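Local coordinates for protein superoxide dismutase (Leishmania major, PDB 4F2N) that catalyses the dismutation of superoxide to oxygen and hydrogen peroxide, using an iron ion held by three histidines and an aspartate, at residues E34-G39 with L57-H62; L38-K43 with L115-K120; F106-F111 with W193-Y198. All blocks are in the same frame, centred on the assembly; numbering follows the deposited sequence.

In the fold
Contact 3 is the core of the three: its two touching residues are buried and meet through the iron. Contact 1 lies near the surface, yet its helix 52-71 also sends His58 to that iron, so contacts 1 and 3 come together at the metal site and both reach the second subunit. Contact 2 is partly buried and joins two loops. It starts from the same N-terminal stretch as contact 1, with Leu38 and Gly39 in both. The chemistry changes with place: a tyrosine between leucines with one hydrogen bond in contact 1, apolar touching of a phenylalanine and a proline in contact 2, metal coordination in contact 3.

Contact 1. Residues E34-G39 with L57-H62; sequences ELPTLG and LHYSKH. With FE2 (Fe (II) ion), chain N.
Tyr59 reaches out of helix 52-71 and places its ring between two leucines of the loop 34-39, with its hydroxyl on the backbone between them. Leu38 covers one face, its CD1 3.8 Å from the ring centroid and almost on the normal. Leu35 covers the opposite face with CD1, 4.0 Å from the centroid and displaced toward the rim. Both are CH-pi contacts. Leu38 CD2 also reaches Tyr59 CE1 at 3.5 Å.

The Tyr59 OH donates a short hydrogen bond of 2.6 Å to Pro36 O. It meets the carbonyl 28° out of its plane. A water bonds both to Tyr59 OH, at 3.2 Å, and to Leu38 N, at 2.8 Å. The two bonds fix where the hydroxyl sits; Leu35 and Leu38, packed on opposite faces, restrict turning of the ring.

CG of Tyr59 is anti to the backbone N (chi1 175°), and this sends the ring off the helix toward the loop. The preceding residue, His58, points to the metal and binds the iron through NE2 at 2.2 Å. Around them, Trp112 of helix 96-113 meets the rings of both Tyr59 and His58 edge-to-face. His62 makes a hydrogen bond to Tyr198 of the second subunit. The N-terminal chain here packs on the first long helix of the alpha-hairpin domain, beside the iron site of the iron/manganese superoxide dismutases.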
loop_
_atom_site.group_PDB
_atom_site.type_symbol
_atom_site.label_atom_id
_atom_site.label_comp_id
_atom_site.label_asym_id
_atom_site.label_seq_id
_atom_site.Cartn_x
_atom_site.Cartn_y
_atom_site.Cartn_z
ATOM N N GLU B 34 3.230 -16.792 -16.444
ATOM C CA GLU B 34 2.539 -16.131 -17.560
ATOM C C GLU B 34 1.335 -15.372 -17.029
ATOM O O GLU B 34 0.646 -15.864 -16.123
ATOM C CB GLU B 34 1.991 -17.153 -18.564
ATOM C CG GLU B 34 2.983 -17.960 -19.366
ATOM C CD GLU B 34 2.260 -18.841 -20.382
ATOM O OE1 GLU B 34 1.754 -18.296 -21.398
ATOM O OE2 GLU B 34 2.187 -20.071 -20.172
ATOM N N LEU B 35 1.050 -14.193 -17.586
ATOM C CA LEU B 35 -0.220 -13.528 -17.260
ATOM C C LEU B 35 -1.344 -14.504 -17.632
ATOM O O LEU B 35 -1.353 -15.042 -18.737
ATOM C CB LEU B 35 -0.430 -12.249 -18.065
ATOM C CG LEU B 35 -0.162 -10.835 -17.598
ATOM C CD1 LEU B 35 -0.794 -9.904 -18.629
ATOM C CD2 LEU B 35 -0.726 -10.534 -16.207
ATOM N N PRO B 36 -2.290 -14.741 -16.720
ATOM C CA PRO B 36 -3.383 -15.674 -17.028
ATOM C C PRO B 36 -4.376 -15.142 -18.051
ATOM O O PRO B 36 -4.602 -13.925 -18.159
ATOM C CB PRO B 36 -4.089 -15.852 -15.675
ATOM C CG PRO B 36 -3.800 -14.597 -14.936
ATOM C CD PRO B 36 -2.433 -14.141 -15.378
ATOM N N THR B 37 -4.951 -16.072 -18.802
ATOM C CA THR B 37 -6.031 -15.766 -19.729
ATOM C C THR B 37 -7.273 -15.444 -18.887
ATOM O O THR B 37 -7.649 -16.220 -18.021
ATOM C CB THR B 37 -6.283 -16.971 -20.666
ATOM O OG1 THR B 37 -5.061 -17.307 -21.345
ATOM C CG2 THR B 37 -7.366 -16.651 -21.707
ATOM N N LEU B 38 -7.895 -14.298 -19.117
ATOM C CA LEU B 38 -9.068 -13.904 -18.338
ATOM C C LEU B 38 -10.334 -14.601 -18.835
ATOM O O LEU B 38 -10.476 -14.856 -20.038
ATOM C CB LEU B 38 -9.238 -12.380 -18.351
ATOM C CG LEU B 38 -8.102 -11.535 -17.743
ATOM C CD1 LEU B 38 -8.383 -10.057 -17.912
ATOM C CD2 LEU B 38 -7.877 -11.840 -16.265
ATOM N N GLY B 39 -11.262 -14.897 -17.924
ATOM C CA GLY B 39 -12.546 -15.516 -18.310
ATOM C C GLY B 39 -13.397 -14.707 -19.292
ATOM O O GLY B 39 -14.460 -15.144 -19.718
ATOM N N LEU B 57 -4.981 -1.108 -16.333
ATOM C CA LEU B 57 -3.878 -0.767 -15.418
ATOM C C LEU B 57 -3.550 -1.974 -14.575
ATOM O O LEU B 57 -2.386 -2.374 -14.448
ATOM C CB LEU B 57 -4.262 0.396 -14.494
ATOM C CG LEU B 57 -4.417 1.733 -15.224
ATOM C CD1 LEU B 57 -5.036 2.765 -14.285
ATOM C CD2 LEU B 57 -3.076 2.197 -15.798
ATOM N N HIS B 58 -4.576 -2.573 -13.992
ATOM C CA HIS B 58 -4.352 -3.571 -12.940
ATOM C C HIS B 58 -3.736 -4.831 -13.498
ATOM O O HIS B 58 -2.785 -5.413 -12.921
ATOM C CB HIS B 58 -5.683 -3.918 -12.257
ATOM C CG HIS B 58 -5.508 -4.504 -10.868
ATOM N ND1 HIS B 58 -6.538 -4.675 -10.019
ATOM C CD2 HIS B 58 -4.355 -4.922 -10.183
ATOM C CE1 HIS B 58 -6.067 -5.175 -8.855
ATOM N NE2 HIS B 58 -4.742 -5.319 -8.966
ATOM N N TYR B 59 -4.284 -5.260 -14.632
ATOM C CA TYR B 59 -3.892 -6.506 -15.282
ATOM C C TYR B 59 -2.676 -6.303 -16.182
ATOM O O TYR B 59 -1.671 -7.001 -16.022
ATOM C CB TYR B 59 -5.092 -7.058 -16.086
ATOM C CG TYR B 59 -4.844 -8.305 -16.938
ATOM C CD1 TYR B 59 -4.844 -9.580 -16.373
ATOM C CD2 TYR B 59 -4.643 -8.199 -18.316
ATOM C CE1 TYR B 59 -4.641 -10.717 -17.154
ATOM C CE2 TYR B 59 -4.452 -9.329 -19.113
ATOM C CZ TYR B 59 -4.459 -10.577 -18.526
ATOM O OH TYR B 59 -4.249 -11.667 -19.330
ATOM N N SER B 60 -2.771 -5.374 -17.143
ATOM C CA SER B 60 -1.668 -5.161 -18.099
ATOM C C SER B 60 -0.450 -4.436 -17.541
ATOM O O SER B 60 0.621 -4.571 -18.113
ATOM C CB SER B 60 -2.131 -4.429 -19.356
ATOM O OG SER B 60 -3.050 -5.257 -20.015
ATOM N N LYS B 61 -0.612 -3.649 -16.468
ATOM C CA LYS B 61 0.549 -2.957 -15.863
ATOM C C LYS B 61 1.029 -3.631 -14.592
ATOM O O LYS B 61 2.147 -4.103 -14.561
ATOM C CB LYS B 61 0.312 -1.468 -15.554
ATOM C CG LYS B 61 -0.419 -0.660 -16.614
ATOM C CD LYS B 61 0.377 -0.479 -17.879
ATOM C CE LYS B 61 -0.517 0.190 -18.925
ATOM N NZ LYS B 61 0.118 0.105 -20.254
ATOM N N HIS B 62 0.197 -3.641 -13.545
ATOM C CA HIS B 62 0.590 -4.185 -12.228
ATOM C C HIS B 62 0.872 -5.666 -12.257
ATOM O O HIS B 62 1.973 -6.117 -11.933
ATOM C CB HIS B 62 -0.468 -3.871 -11.170
ATOM C CG HIS B 62 -0.576 -2.399 -10.846
ATOM N ND1 HIS B 62 0.189 -1.806 -9.911
ATOM C CD2 HIS B 62 -1.407 -1.415 -11.356
ATOM C CE1 HIS B 62 -0.125 -0.499 -9.837
ATOM N NE2 HIS B 62 -1.117 -0.265 -10.721
HETATM FE FE FE2 N . -3.415 -5.625 -7.261
HETATM O O HOH W 1 -6.834 -12.530 -21.007
HETATM O O HOH W 2 -2.210 -5.985 -5.385
#

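Contact 2. Residues L38-K43 with L115-K120; sequences LGFNYK and LSPGGK
Phe40, Pro117 and Leu115 make nearly all of this contact, and Phe40 is at its centre. Its ring lies obliquely against the chain 115-117. Pro117 CD comes within 3.6 Å of Phe40 CG. Pro117 CG touches the start of the same side chain, at 3.8 Å from Phe40 CB. The two side chains therefore meet near the base of the phenyl group.

Farther along the ring, Phe40 CE2 is 3.5 Å from Leu115 O. Leu115 thus takes part through its backbone carbonyl, while its side chain turns to Ile46 and Met50. Phe40 CG sits between the backbone N and the carbonyl carbon (chi1 44°). This rotamer folds the ring back over its own chain, where Leu38 CB lies over the ring centre at 4.1 Å above its plane.

The contact joins two loops of the superoxide dismutase fold. Residues 38-43 belong to the loop that leads into helix 52-71. Residues 115-120 belong to the connection from helix 96-113 to helix 124-134. Pro117 is at the second position of a type II beta turn from Ser116 to Gly119. The turn is closed by a bond from Gly119 N to Ser116 O of 2.8 Å. Gly118, at the third position, has the positive phi this turn needs.

Other parts of the chain hold the turn as well. Gly118 makes a backbone hydrogen bond with Gln47, and Ser116 with Ile215. Phe40 packs in addition on Ile46 and on Leu55 of helix 52-71.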
loop_
_atom_site.group_PDB
_atom_site.type_symbol
_atom_site.label_atom_id
_atom_site.label_comp_id
_atom_site.label_asym_id
_atom_site.label_seq_id
_atom_site.Cartn_x
_atom_site.Cartn_y
_atom_site.Cartn_z
ATOM N N LEU B 38 -7.895 -14.298 -19.117
ATOM C CA LEU B 38 -9.068 -13.904 -18.338
ATOM C C LEU B 38 -10.334 -14.601 -18.835
ATOM O O LEU B 38 -10.476 -14.856 -20.038
ATOM C CB LEU B 38 -9.238 -12.380 -18.351
ATOM C CG LEU B 38 -8.102 -11.535 -17.743
ATOM C CD1 LEU B 38 -8.383 -10.057 -17.912
ATOM C CD2 LEU B 38 -7.877 -11.840 -16.265
ATOM N N GLY B 39 -11.262 -14.897 -17.924
ATOM C CA GLY B 39 -12.546 -15.516 -18.310
ATOM C C GLY B 39 -13.397 -14.707 -19.292
ATOM O O GLY B 39 -14.460 -15.144 -19.718
ATOM N N PHE B 40 -12.911 -13.533 -19.677
ATOM C CA PHE B 40 -13.726 -12.518 -20.342
ATOM C C PHE B 40 -12.794 -11.576 -21.096
ATOM O O PHE B 40 -11.575 -11.683 -20.983
ATOM C CB PHE B 40 -14.524 -11.737 -19.283
ATOM C CG PHE B 40 -13.703 -11.347 -18.077
ATOM C CD1 PHE B 40 -13.026 -10.134 -18.045
ATOM C CD2 PHE B 40 -13.595 -12.201 -16.980
ATOM C CE1 PHE B 40 -12.259 -9.783 -16.942
ATOM C CE2 PHE B 40 -12.822 -11.863 -15.876
ATOM C CZ PHE B 40 -12.152 -10.646 -15.856
ATOM N N ASN B 41 -13.367 -10.644 -21.847
ATOM C CA ASN B 41 -12.587 -9.722 -22.660
ATOM C C ASN B 41 -12.051 -8.520 -21.857
ATOM O O ASN B 41 -12.835 -7.663 -21.429
ATOM C CB ASN B 41 -13.442 -9.278 -23.860
ATOM C CG ASN B 41 -12.873 -8.078 -24.592
ATOM O OD1 ASN B 41 -11.658 -7.848 -24.618
ATOM N ND2 ASN B 41 -13.763 -7.299 -25.198
ATOM N N TYR B 42 -10.724 -8.467 -21.685
ATOM C CA TYR B 42 -10.030 -7.391 -20.952
ATOM C C TYR B 42 -10.548 -5.982 -21.275
ATOM O O TYR B 42 -10.918 -5.228 -20.375
ATOM C CB TYR B 42 -8.507 -7.453 -21.168
ATOM N N LYS B 43 -10.595 -5.654 -22.565
ATOM C CA LYS B 43 -11.010 -4.334 -23.065
ATOM C C LYS B 43 -12.393 -3.835 -22.590
ATOM O O LYS B 43 -12.734 -2.658 -22.760
ATOM C CB LYS B 43 -10.972 -4.354 -24.605
ATOM N N LEU B 115 -13.694 -13.280 -10.275
ATOM C CA LEU B 115 -14.493 -12.215 -10.884
ATOM C C LEU B 115 -14.990 -12.560 -12.276
ATOM O O LEU B 115 -14.334 -13.303 -13.030
ATOM C CB LEU B 115 -13.720 -10.882 -10.951
ATOM C CG LEU B 115 -12.977 -10.441 -9.680
ATOM C CD1 LEU B 115 -12.075 -9.230 -9.948
ATOM C CD2 LEU B 115 -14.031 -10.115 -8.618
ATOM N N SER B 116 -16.135 -11.970 -12.605
ATOM C CA SER B 116 -16.774 -12.129 -13.912
ATOM C C SER B 116 -17.730 -10.953 -14.192
ATOM O O SER B 116 -18.445 -10.513 -13.293
ATOM C CB SER B 116 -17.567 -13.454 -13.941
ATOM O OG SER B 116 -17.887 -13.800 -15.279
ATOM N N PRO B 117 -17.783 -10.461 -15.449
ATOM C CA PRO B 117 -18.768 -9.403 -15.761
ATOM C C PRO B 117 -20.167 -9.787 -15.302
ATOM O O PRO B 117 -20.655 -10.850 -15.664
ATOM C CB PRO B 117 -18.691 -9.294 -17.291
ATOM C CG PRO B 117 -17.268 -9.681 -17.598
ATOM C CD PRO B 117 -16.967 -10.806 -16.628
ATOM N N GLY B 118 -20.775 -8.948 -14.462
ATOM C CA GLY B 118 -22.119 -9.206 -13.936
ATOM C C GLY B 118 -22.211 -10.294 -12.883
ATOM O O GLY B 118 -23.302 -10.648 -12.446
ATOM N N GLY B 119 -21.063 -10.818 -12.461
ATOM C CA GLY B 119 -20.984 -11.914 -11.486
ATOM C C GLY B 119 -21.600 -13.238 -11.950
ATOM O O GLY B 119 -22.087 -13.345 -13.077
ATOM N N LYS B 120 -21.542 -14.254 -11.092
ATOM C CA LYS B 120 -22.356 -15.465 -11.256
ATOM C C LYS B 120 -23.061 -15.723 -9.915
ATOM O O LYS B 120 -22.437 -15.563 -8.858
ATOM C CB LYS B 120 -21.492 -16.667 -11.653
ATOM C CG LYS B 120 -20.639 -16.442 -12.890
ATOM C CD LYS B 120 -20.130 -17.735 -13.496
ATOM C CE LYS B 120 -19.376 -17.467 -14.797
ATOM N NZ LYS B 120 -20.295 -16.987 -15.866
#

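Contact 3. Residues F106-F111 with W193-Y198; sequences FNHSFF and WEHAYY. With FE2 (Fe (II) ion), chain N.
The backbones carrying His108 and His195 stay well apart, with 10.1 Å between the nearest CA atoms, those of His108 and Ala196. Segment 106-111 lies in the C-terminal part of helix 96-113. Segment 193-198 belongs to the loop after strand 185-191; it has helical angles at 194-196, and Ala196 N bonds to Trp193 O. Tyr197 then stands at the N-cap of the next helix.

The gap is bridged by the two histidines, which come from opposite directions and bind the same iron. His108 NE2 and His195 NE2 are each 2.1 Å from the iron. CG of His195 lies between its backbone N and carbonyl carbon (chi1 73°), which carries the ring to the metal. The two NE2 atoms are 3.6 Å apart. Each lies at the edge of the other ring, near its plane, and the planes differ by 20°. The rings meet edge against edge and do not stack.

A water completes the metal site at 2.3 Å from the iron and lies over one face of the Trp193 indole, near the rim. His58 and Asp191 are the other two protein ligands.

The far nitrogens of both histidines are held too. His108 ND1 bonds to Gln104 O one turn back in its helix. His195 ND1 bonds to Glu194 of the second subunit, which links the site to the dimer interface. These second-shell bonds would help fix the rotation of the rings.

The site lies where helix 96-113, helix 52-71 and the end of strand 185-191 converge. Phe111 packs on His58 and on Thr189 and Asp191 of the strand.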
loop_
_atom_site.group_PDB
_atom_site.type_symbol
_atom_site.label_atom_id
_atom_site.label_comp_id
_atom_site.label_asym_id
_atom_site.label_seq_id
_atom_site.Cartn_x
_atom_site.Cartn_y
_atom_site.Cartn_z
ATOM N N PHE B 106 0.432 -15.025 -7.797
ATOM C CA PHE B 106 -0.611 -15.937 -7.353
ATOM C C PHE B 106 -1.849 -15.135 -6.908
ATOM O O PHE B 106 -2.986 -15.464 -7.308
ATOM C CB PHE B 106 -0.107 -16.829 -6.201
ATOM C CG PHE B 106 -1.218 -17.599 -5.519
ATOM C CD1 PHE B 106 -1.587 -18.859 -5.985
ATOM C CD2 PHE B 106 -1.922 -17.049 -4.444
ATOM C CE1 PHE B 106 -2.653 -19.561 -5.397
ATOM C CE2 PHE B 106 -2.982 -17.733 -3.844
ATOM C CZ PHE B 106 -3.344 -19.004 -4.323
ATOM N N ASN B 107 -1.640 -14.100 -6.089
ATOM C CA ASN B 107 -2.779 -13.372 -5.503
ATOM C C ASN B 107 -3.641 -12.780 -6.598
ATOM O O ASN B 107 -4.872 -12.892 -6.536
ATOM C CB ASN B 107 -2.332 -12.264 -4.539
ATOM C CG ASN B 107 -1.646 -12.813 -3.309
ATOM O OD1 ASN B 107 -1.823 -13.993 -2.941
ATOM N ND2 ASN B 107 -0.866 -11.968 -2.660
ATOM N N HIS B 108 -3.005 -12.173 -7.606
ATOM C CA HIS B 108 -3.770 -11.563 -8.728
ATOM C C HIS B 108 -4.455 -12.608 -9.575
ATOM O O HIS B 108 -5.607 -12.419 -9.983
ATOM C CB HIS B 108 -2.892 -10.648 -9.611
ATOM C CG HIS B 108 -2.555 -9.319 -8.950
ATOM N ND1 HIS B 108 -1.511 -9.174 -8.085
ATOM C CD2 HIS B 108 -3.206 -8.096 -8.984
ATOM C CE1 HIS B 108 -1.482 -7.925 -7.615
ATOM N NE2 HIS B 108 -2.529 -7.252 -8.142
ATOM N N SER B 109 -3.767 -13.712 -9.873
ATOM C CA SER B 109 -4.362 -14.802 -10.657
ATOM C C SER B 109 -5.620 -15.328 -10.007
ATOM O O SER B 109 -6.622 -15.601 -10.671
ATOM C CB SER B 109 -3.340 -15.936 -10.887
ATOM O OG SER B 109 -2.257 -15.424 -11.648
ATOM N N PHE B 110 -5.562 -15.460 -8.695
ATOM C CA PHE B 110 -6.680 -15.992 -7.932
ATOM C C PHE B 110 -7.827 -14.993 -7.965
ATOM O O PHE B 110 -8.980 -15.367 -8.209
ATOM C CB PHE B 110 -6.255 -16.304 -6.476
ATOM C CG PHE B 110 -7.331 -17.021 -5.709
ATOM C CD1 PHE B 110 -7.596 -18.370 -5.958
ATOM C CD2 PHE B 110 -8.080 -16.356 -4.753
ATOM C CE1 PHE B 110 -8.590 -19.048 -5.252
ATOM C CE2 PHE B 110 -9.087 -17.025 -4.050
ATOM C CZ PHE B 110 -9.343 -18.365 -4.296
ATOM N N PHE B 111 -7.492 -13.710 -7.769
ATOM C CA PHE B 111 -8.453 -12.608 -7.880
ATOM C C PHE B 111 -9.221 -12.609 -9.203
ATOM O O PHE B 111 -10.452 -12.446 -9.189
ATOM C CB PHE B 111 -7.704 -11.275 -7.710
ATOM C CG PHE B 111 -8.579 -10.079 -7.487
ATOM C CD1 PHE B 111 -9.654 -10.110 -6.587
ATOM C CD2 PHE B 111 -8.292 -8.884 -8.141
ATOM C CE1 PHE B 111 -10.435 -8.973 -6.372
ATOM C CE2 PHE B 111 -9.072 -7.730 -7.914
ATOM C CZ PHE B 111 -10.132 -7.780 -7.027
ATOM N N TRP B 193 -4.985 -3.389 -2.141
ATOM C CA TRP B 193 -4.002 -2.386 -2.590
ATOM C C TRP B 193 -4.768 -1.263 -3.202
ATOM O O TRP B 193 -5.778 -1.510 -3.904
ATOM C CB TRP B 193 -3.077 -2.985 -3.642
ATOM C CG TRP B 193 -1.977 -3.877 -3.069
ATOM C CD1 TRP B 193 -2.119 -5.069 -2.373
ATOM C CD2 TRP B 193 -0.553 -3.701 -3.272
ATOM N NE1 TRP B 193 -0.880 -5.620 -2.069
ATOM C CE2 TRP B 193 0.112 -4.832 -2.592
ATOM C CE3 TRP B 193 0.238 -2.721 -3.908
ATOM C CZ2 TRP B 193 1.505 -4.956 -2.560
ATOM C CZ3 TRP B 193 1.646 -2.863 -3.871
ATOM C CH2 TRP B 193 2.258 -3.960 -3.218
ATOM N N GLU B 194 -4.298 -0.023 -3.016
ATOM C CA GLU B 194 -5.055 1.137 -3.493
ATOM C C GLU B 194 -5.201 1.133 -5.002
ATOM O O GLU B 194 -6.215 1.610 -5.535
ATOM C CB GLU B 194 -4.436 2.462 -3.017
ATOM C CG GLU B 194 -4.567 2.662 -1.512
ATOM C CD GLU B 194 -3.943 3.967 -1.015
ATOM O OE1 GLU B 194 -2.735 4.218 -1.299
ATOM O OE2 GLU B 194 -4.666 4.715 -0.292
ATOM N N HIS B 195 -4.210 0.582 -5.702
ATOM C CA HIS B 195 -4.320 0.467 -7.162
ATOM C C HIS B 195 -5.474 -0.396 -7.619
ATOM O O HIS B 195 -5.877 -0.277 -8.787
ATOM C CB HIS B 195 -2.990 -0.013 -7.813
ATOM C CG HIS B 195 -2.671 -1.466 -7.571
ATOM N ND1 HIS B 195 -1.534 -1.871 -6.924
ATOM C CD2 HIS B 195 -3.369 -2.646 -7.925
ATOM C CE1 HIS B 195 -1.507 -3.235 -6.862
ATOM N NE2 HIS B 195 -2.638 -3.709 -7.462
ATOM N N ALA B 196 -6.025 -1.266 -6.756
ATOM C CA ALA B 196 -7.122 -2.142 -7.223
ATOM C C ALA B 196 -8.364 -1.316 -7.519
ATOM O O ALA B 196 -9.192 -1.685 -8.388
ATOM C CB ALA B 196 -7.438 -3.249 -6.212
ATOM N N TYR B 197 -8.509 -0.190 -6.829
ATOM C CA TYR B 197 -9.773 0.570 -6.927
ATOM C C TYR B 197 -9.592 2.052 -7.154
ATOM O O TYR B 197 -10.595 2.753 -7.284
ATOM C CB TYR B 197 -10.611 0.378 -5.636
ATOM C CG TYR B 197 -9.884 0.798 -4.361
ATOM C CD1 TYR B 197 -9.932 2.123 -3.891
ATOM C CD2 TYR B 197 -9.136 -0.123 -3.631
ATOM C CE1 TYR B 197 -9.235 2.492 -2.719
ATOM C CE2 TYR B 197 -8.466 0.234 -2.472
ATOM C CZ TYR B 197 -8.504 1.543 -2.035
ATOM O OH TYR B 197 -7.838 1.909 -0.893
ATOM N N TYR B 198 -8.355 2.564 -7.167
ATOM C CA TYR B 198 -8.197 4.035 -7.138
ATOM C C TYR B 198 -8.670 4.734 -8.413
ATOM O O TYR B 198 -9.113 5.889 -8.359
ATOM C CB TYR B 198 -6.772 4.495 -6.797
ATOM C CG TYR B 198 -6.768 5.727 -5.908
ATOM C CD1 TYR B 198 -6.938 5.608 -4.534
ATOM C CD2 TYR B 198 -6.647 7.005 -6.450
ATOM C CE1 TYR B 198 -6.949 6.729 -3.705
ATOM C CE2 TYR B 198 -6.685 8.145 -5.645
ATOM C CZ TYR B 198 -6.826 7.999 -4.273
ATOM O OH TYR B 198 -6.849 9.116 -3.458
HETATM FE FE FE2 N . -3.415 -5.625 -7.261
HETATM O O HOH W 2 -2.210 -5.985 -5.385
#